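Local coordinates for putative exotoxin (superantigen) (Streptococcus pyogenes, PDB 1TY0), which acts as a superantigen of the staphylococcal/streptococcal toxin family, able to use a common surface for T-cell receptor binding and for dimerization, at residues A[106-111]-A[204-209]; A[128-133]-A[191-196]. All coordinates share one frame; numbering follows the deposited sequence.

Contact 1: residues A[106-111]-A[204-209]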
# COMPACT_ATOMS: atom_id res chain seq x y z
N GLY A 106 -21.25 5.51 -14.57
CA GLY A 106 -22.07 5.18 -13.42
C GLY A 106 -22.87 6.35 -12.91
O GLY A 106 -22.65 7.50 -13.31
N ASN A 107 -23.81 6.06 -12.02
CA ASN A 107 -24.67 7.08 -11.44
C ASN A 107 -24.37 7.22 -9.96
O ASN A 107 -24.17 6.23 -9.26
CB ASN A 107 -26.14 6.72 -11.60
CG ASN A 107 -26.57 6.66 -13.05
OD1 ASN A 107 -26.51 7.66 -13.76
ND2 ASN A 107 -27.02 5.49 -13.49
N LEU A 108 -24.33 8.46 -9.48
CA LEU A 108 -24.08 8.73 -8.08
C LEU A 108 -25.35 9.31 -7.48
O LEU A 108 -25.73 10.44 -7.79
CB LEU A 108 -22.94 9.74 -7.92
CG LEU A 108 -22.76 10.32 -6.51
CD1 LEU A 108 -22.33 9.23 -5.53
CD2 LEU A 108 -21.73 11.42 -6.56
N LEU A 109 -26.01 8.53 -6.63
CA LEU A 109 -27.24 8.97 -5.98
C LEU A 109 -27.02 9.18 -4.49
O LEU A 109 -26.37 8.36 -3.83
CB LEU A 109 -28.36 7.96 -6.19
CG LEU A 109 -28.86 7.78 -7.63
CD1 LEU A 109 -27.88 6.92 -8.41
CD2 LEU A 109 -30.23 7.15 -7.62
N ILE A 110 -27.55 10.28 -3.98
CA ILE A 110 -27.44 10.60 -2.56
C ILE A 110 -28.85 10.85 -2.04
O ILE A 110 -29.56 11.73 -2.53
CB ILE A 110 -26.57 11.85 -2.34
CG1 ILE A 110 -25.19 11.62 -2.96
CG2 ILE A 110 -26.45 12.13 -0.85
CD1 ILE A 110 -24.25 12.79 -2.84
N ASP A 111 -29.24 10.05 -1.05
CA ASP A 111 -30.57 10.13 -0.47
C ASP A 111 -31.64 9.94 -1.54
O ASP A 111 -32.63 10.67 -1.59
CB ASP A 111 -30.75 11.45 0.28
CG ASP A 111 -29.94 11.51 1.56
OD1 ASP A 111 -29.77 10.44 2.19
OD2 ASP A 111 -29.47 12.60 1.94
N PHE A 204 -22.75 1.21 -13.37
CA PHE A 204 -22.79 1.01 -11.93
C PHE A 204 -23.57 2.15 -11.29
O PHE A 204 -23.82 3.18 -11.91
CB PHE A 204 -21.36 0.95 -11.36
CG PHE A 204 -20.65 2.27 -11.32
CD1 PHE A 204 -20.80 3.12 -10.23
CD2 PHE A 204 -19.83 2.67 -12.37
CE1 PHE A 204 -20.14 4.35 -10.19
CE2 PHE A 204 -19.17 3.89 -12.34
CZ PHE A 204 -19.32 4.74 -11.25
N ASP A 205 -23.96 1.93 -10.04
CA ASP A 205 -24.70 2.93 -9.29
C ASP A 205 -24.08 2.99 -7.91
O ASP A 205 -23.74 1.96 -7.32
CB ASP A 205 -26.17 2.53 -9.15
CG ASP A 205 -26.93 2.59 -10.46
OD1 ASP A 205 -27.03 3.69 -11.04
OD2 ASP A 205 -27.43 1.53 -10.91
N ILE A 206 -23.92 4.20 -7.40
CA ILE A 206 -23.39 4.42 -6.07
C ILE A 206 -24.52 5.08 -5.30
O ILE A 206 -24.99 6.16 -5.70
CB ILE A 206 -22.18 5.38 -6.06
CG1 ILE A 206 -20.99 4.74 -6.78
CG2 ILE A 206 -21.79 5.71 -4.62
CD1 ILE A 206 -19.80 5.67 -6.92
N TYR A 207 -24.98 4.44 -4.24
CA TYR A 207 -26.06 4.98 -3.42
C TYR A 207 -25.49 5.40 -2.07
O TYR A 207 -25.05 4.56 -1.29
CB TYR A 207 -27.14 3.92 -3.17
CG TYR A 207 -27.90 3.49 -4.41
CD1 TYR A 207 -28.95 4.26 -4.91
CD2 TYR A 207 -27.58 2.30 -5.06
CE1 TYR A 207 -29.67 3.84 -6.03
CE2 TYR A 207 -28.29 1.88 -6.17
CZ TYR A 207 -29.33 2.65 -6.66
OH TYR A 207 -30.04 2.21 -7.76
N LEU A 208 -25.49 6.70 -1.79
CA LEU A 208 -25.01 7.18 -0.50
C LEU A 208 -26.21 7.70 0.28
O LEU A 208 -27.10 8.33 -0.29
CB LEU A 208 -23.99 8.30 -0.69
CG LEU A 208 -22.71 7.91 -1.43
CD1 LEU A 208 -21.77 9.11 -1.48
CD2 LEU A 208 -22.05 6.74 -0.72
N TRP A 209 -26.23 7.44 1.58
CA TRP A 209 -27.33 7.90 2.42
C TRP A 209 -26.84 8.65 3.64
O TRP A 209 -25.80 8.30 4.22
CB TRP A 209 -28.18 6.71 2.87
CG TRP A 209 -28.50 5.77 1.77
CD1 TRP A 209 -27.76 4.69 1.37
CD2 TRP A 209 -29.63 5.83 0.89
NE1 TRP A 209 -28.36 4.08 0.30
CE2 TRP A 209 -29.51 4.76 -0.02
CE3 TRP A 209 -30.73 6.69 0.78
CZ2 TRP A 209 -30.45 4.52 -1.02
CZ3 TRP A 209 -31.66 6.46 -0.22
CH2 TRP A 209 -31.52 5.38 -1.11

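Contact 2: residues A[128-133]-A[191-196]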
# COMPACT_ATOMS: atom_id res chain seq x y z
N ILE A 128 -11.43 -8.98 -18.36
CA ILE A 128 -12.08 -9.77 -17.32
C ILE A 128 -11.48 -9.24 -16.03
O ILE A 128 -10.26 -9.23 -15.87
CB ILE A 128 -11.73 -11.26 -17.47
CG1 ILE A 128 -12.18 -11.77 -18.84
CG2 ILE A 128 -12.41 -12.07 -16.38
CD1 ILE A 128 -11.73 -13.18 -19.14
N PHE A 129 -12.31 -8.78 -15.11
CA PHE A 129 -11.80 -8.21 -13.86
C PHE A 129 -12.58 -8.64 -12.63
O PHE A 129 -13.74 -9.07 -12.72
CB PHE A 129 -11.79 -6.68 -13.96
CG PHE A 129 -13.16 -6.07 -14.14
CD1 PHE A 129 -13.95 -5.78 -13.05
CD2 PHE A 129 -13.65 -5.80 -15.42
CE1 PHE A 129 -15.24 -5.24 -13.21
CE2 PHE A 129 -14.93 -5.26 -15.59
CZ PHE A 129 -15.72 -4.98 -14.48
N THR A 130 -11.95 -8.53 -11.47
CA THR A 130 -12.62 -8.91 -10.22
C THR A 130 -13.39 -7.73 -9.66
O THR A 130 -13.05 -6.57 -9.90
CB THR A 130 -11.61 -9.36 -9.14
OG1 THR A 130 -10.73 -8.27 -8.81
CG2 THR A 130 -10.78 -10.54 -9.64
N ILE A 131 -14.44 -8.03 -8.91
CA ILE A 131 -15.22 -6.98 -8.27
C ILE A 131 -14.28 -6.32 -7.27
O ILE A 131 -14.43 -5.14 -6.97
CB ILE A 131 -16.46 -7.57 -7.57
CG1 ILE A 131 -17.41 -8.12 -8.64
CG2 ILE A 131 -17.16 -6.49 -6.73
CD1 ILE A 131 -18.67 -8.75 -8.10
N GLN A 132 -13.31 -7.07 -6.76
CA GLN A 132 -12.35 -6.50 -5.81
C GLN A 132 -11.64 -5.30 -6.44
O GLN A 132 -11.49 -4.27 -5.80
CB GLN A 132 -11.31 -7.55 -5.39
CG GLN A 132 -10.22 -6.98 -4.47
CD GLN A 132 -9.28 -8.04 -3.88
OE1 GLN A 132 -8.43 -7.73 -3.04
NE2 GLN A 132 -9.42 -9.29 -4.32
N GLU A 133 -11.22 -5.43 -7.69
CA GLU A 133 -10.53 -4.33 -8.35
C GLU A 133 -11.47 -3.14 -8.54
O GLU A 133 -11.11 -1.99 -8.28
CB GLU A 133 -9.98 -4.76 -9.71
CG GLU A 133 -9.25 -3.63 -10.43
CD GLU A 133 -8.60 -4.06 -11.73
OE1 GLU A 133 -8.40 -5.28 -11.94
OE2 GLU A 133 -8.27 -3.16 -12.54
N LYS A 191 -12.67 -13.26 -1.06
CA LYS A 191 -12.28 -14.65 -1.26
C LYS A 191 -13.21 -15.34 -2.26
O LYS A 191 -12.86 -16.38 -2.81
CB LYS A 191 -12.27 -15.42 0.06
CG LYS A 191 -11.14 -15.01 0.98
CD LYS A 191 -11.13 -15.82 2.27
CE LYS A 191 -10.98 -17.31 1.99
NZ LYS A 191 -10.73 -18.06 3.25
N ASP A 192 -14.39 -14.76 -2.51
CA ASP A 192 -15.28 -15.38 -3.49
C ASP A 192 -14.76 -15.19 -4.92
O ASP A 192 -15.31 -15.75 -5.86
CB ASP A 192 -16.72 -14.85 -3.38
CG ASP A 192 -16.81 -13.35 -3.57
OD1 ASP A 192 -15.93 -12.75 -4.21
OD2 ASP A 192 -17.80 -12.76 -3.07
N ASN A 193 -13.71 -14.39 -5.05
CA ASN A 193 -13.07 -14.12 -6.35
C ASN A 193 -14.11 -13.74 -7.41
O ASN A 193 -13.94 -14.08 -8.58
CB ASN A 193 -12.30 -15.37 -6.82
CG ASN A 193 -11.16 -15.04 -7.78
OD1 ASN A 193 -10.99 -15.69 -8.81
ND2 ASN A 193 -10.36 -14.05 -7.43
N LYS A 194 -15.17 -13.05 -7.00
CA LYS A 194 -16.21 -12.66 -7.95
C LYS A 194 -15.61 -11.91 -9.12
O LYS A 194 -14.88 -10.93 -8.95
CB LYS A 194 -17.29 -11.83 -7.27
CG LYS A 194 -18.33 -12.67 -6.55
CD LYS A 194 -19.52 -11.83 -6.10
CE LYS A 194 -20.62 -12.71 -5.53
NZ LYS A 194 -21.79 -11.93 -5.05
N THR A 195 -15.96 -12.36 -10.32
CA THR A 195 -15.41 -11.80 -11.54
C THR A 195 -16.48 -11.36 -12.54
O THR A 195 -17.56 -11.95 -12.61
CB THR A 195 -14.48 -12.85 -12.18
OG1 THR A 195 -13.38 -13.11 -11.30
CG2 THR A 195 -13.96 -12.39 -13.52
N ILE A 196 -16.15 -10.33 -13.31
CA ILE A 196 -17.05 -9.79 -14.32
C ILE A 196 -16.31 -9.61 -15.64
O ILE A 196 -15.15 -9.19 -15.65
CB ILE A 196 -17.59 -8.40 -13.92
CG1 ILE A 196 -18.39 -8.50 -12.62
CG2 ILE A 196 -18.46 -7.84 -15.05
CD1 ILE A 196 -18.87 -7.15 -12.10
O HOH W 1 -13.87 -10.00 -6.41

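Contact 1: residues A[106-111]-A[204-209]
Leu109 O is gripped twice from the neighbouring strand, by Leu208 N at 2.8 Å and by the CA-H of Tyr207, with Leu109 O to Tyr207 CA at 3.4 Å. Leu109 N in turn gives the shortest bond of the pair, 2.7 Å to Ile206 O. The ladder runs on in parallel register, from Asn107 N on Phe204 O to Asp111 N on Leu208 O. At its start the Phe204 ring lies flat over Gly106, whose CA stands 3.4 Å from the centroid of the Phe204 ring, 15° off its normal; chi1 of 73° puts CG between backbone N and carbonyl carbon, swinging the ring over the glycine. These are the adjacent parallel first and last strands of a beta-grasp domain. Leu108, Phe204 and Ile206 face helix 131-146, and there Leu108 CD1 meets Ile206 CG2 at 3.7 Å. On the other face Asn107 and Asp205 lie side by side, amide and carboxylate 15° from coplanar, and Asn107 ND2 donates to Asp205 OD1 at 3.0 Å, nearly along the C-O axis. Asp205 binds zinc together with His169 and His203, though no metal is bound to this chain; the bond is consistent with Asn107 acting as a second-shell partner that orients the carboxylate. Beyond them Leu109 and Tyr207 lie side by side, Leu109 CD2 3.7 Å from Tyr207 CE1.

Contact 2: residues A[128-133]-A[191-196]
The Phe129 ring turns one face to Ile196: Ile196 O sits 3.7 Å above the plane of the Phe129 ring, offset toward the rim, and Ile196 CB makes a CH-pi contact over the same ring. With CG between the backbone N and the carbonyl carbon (chi1 62°), the ring is set over the carbonyl of Ile196. Beside the ring the two backbones pair antiparallel through Phe129 N on Ile196 O and Ile196 N on Phe129 O. Two residues further, where strand turns into helix, Lys194 O collects the bonds: Ile131 N reaches it at 2.9 Å, tilted from the carbonyl plane, and water 1 donates to Lys194 O while accepting from Gln132 N. Thr130 is the N-cap of that helix, its OG1 accepting from Glu133 N at 3.1 Å. The facing loop is shaped by an Asx turn, Lys194 N to Asp192 OD1 at 2.9 Å, with the donor above the carboxylate plane, and by Thr195 OG1 donating to Asn193 O. Packing is tight in two places: Ile128 CG2 meets Thr195 CG2 at 3.3 Å, and Ile131 CD1 lies 3.5 Å from Lys194 CB as those two side chains run alongside each other. Lys194 NZ continues to a salt bridge with Glu170. This short two-stranded antiparallel pairing at the start of helix 131-146 is wedged between sheets, with Ile196 on Ile162 and Ile164 of strand 157-164, Ile131 on Phe172 of strand 168-173, and Thr130 and Thr195 on Thr92 of strand 84-93.

In the fold
The chain first builds helix 5-18 and the OB-fold strands between 23 and 93, then enters the beta-grasp domain on strand 105-110, which opens contact 1. Strand 113-119 follows, and 128-133 opens contact 2 as it runs into helix 131-146. After strands 157-164 and 168-173 and helix 183-187, the chain returns at 191-196 and closes contact 2. Strand 201-209 comes next and closes contact 1, so the smaller loop lies wholly within the larger one. The centres are 21 Å apart. Contact 1 joins strands in the middle of the five-stranded sheet; contact 2 ties the N-terminal end of helix 131-146 to strand 195-197, with side chains against strand 84-93 of the OB-fold region.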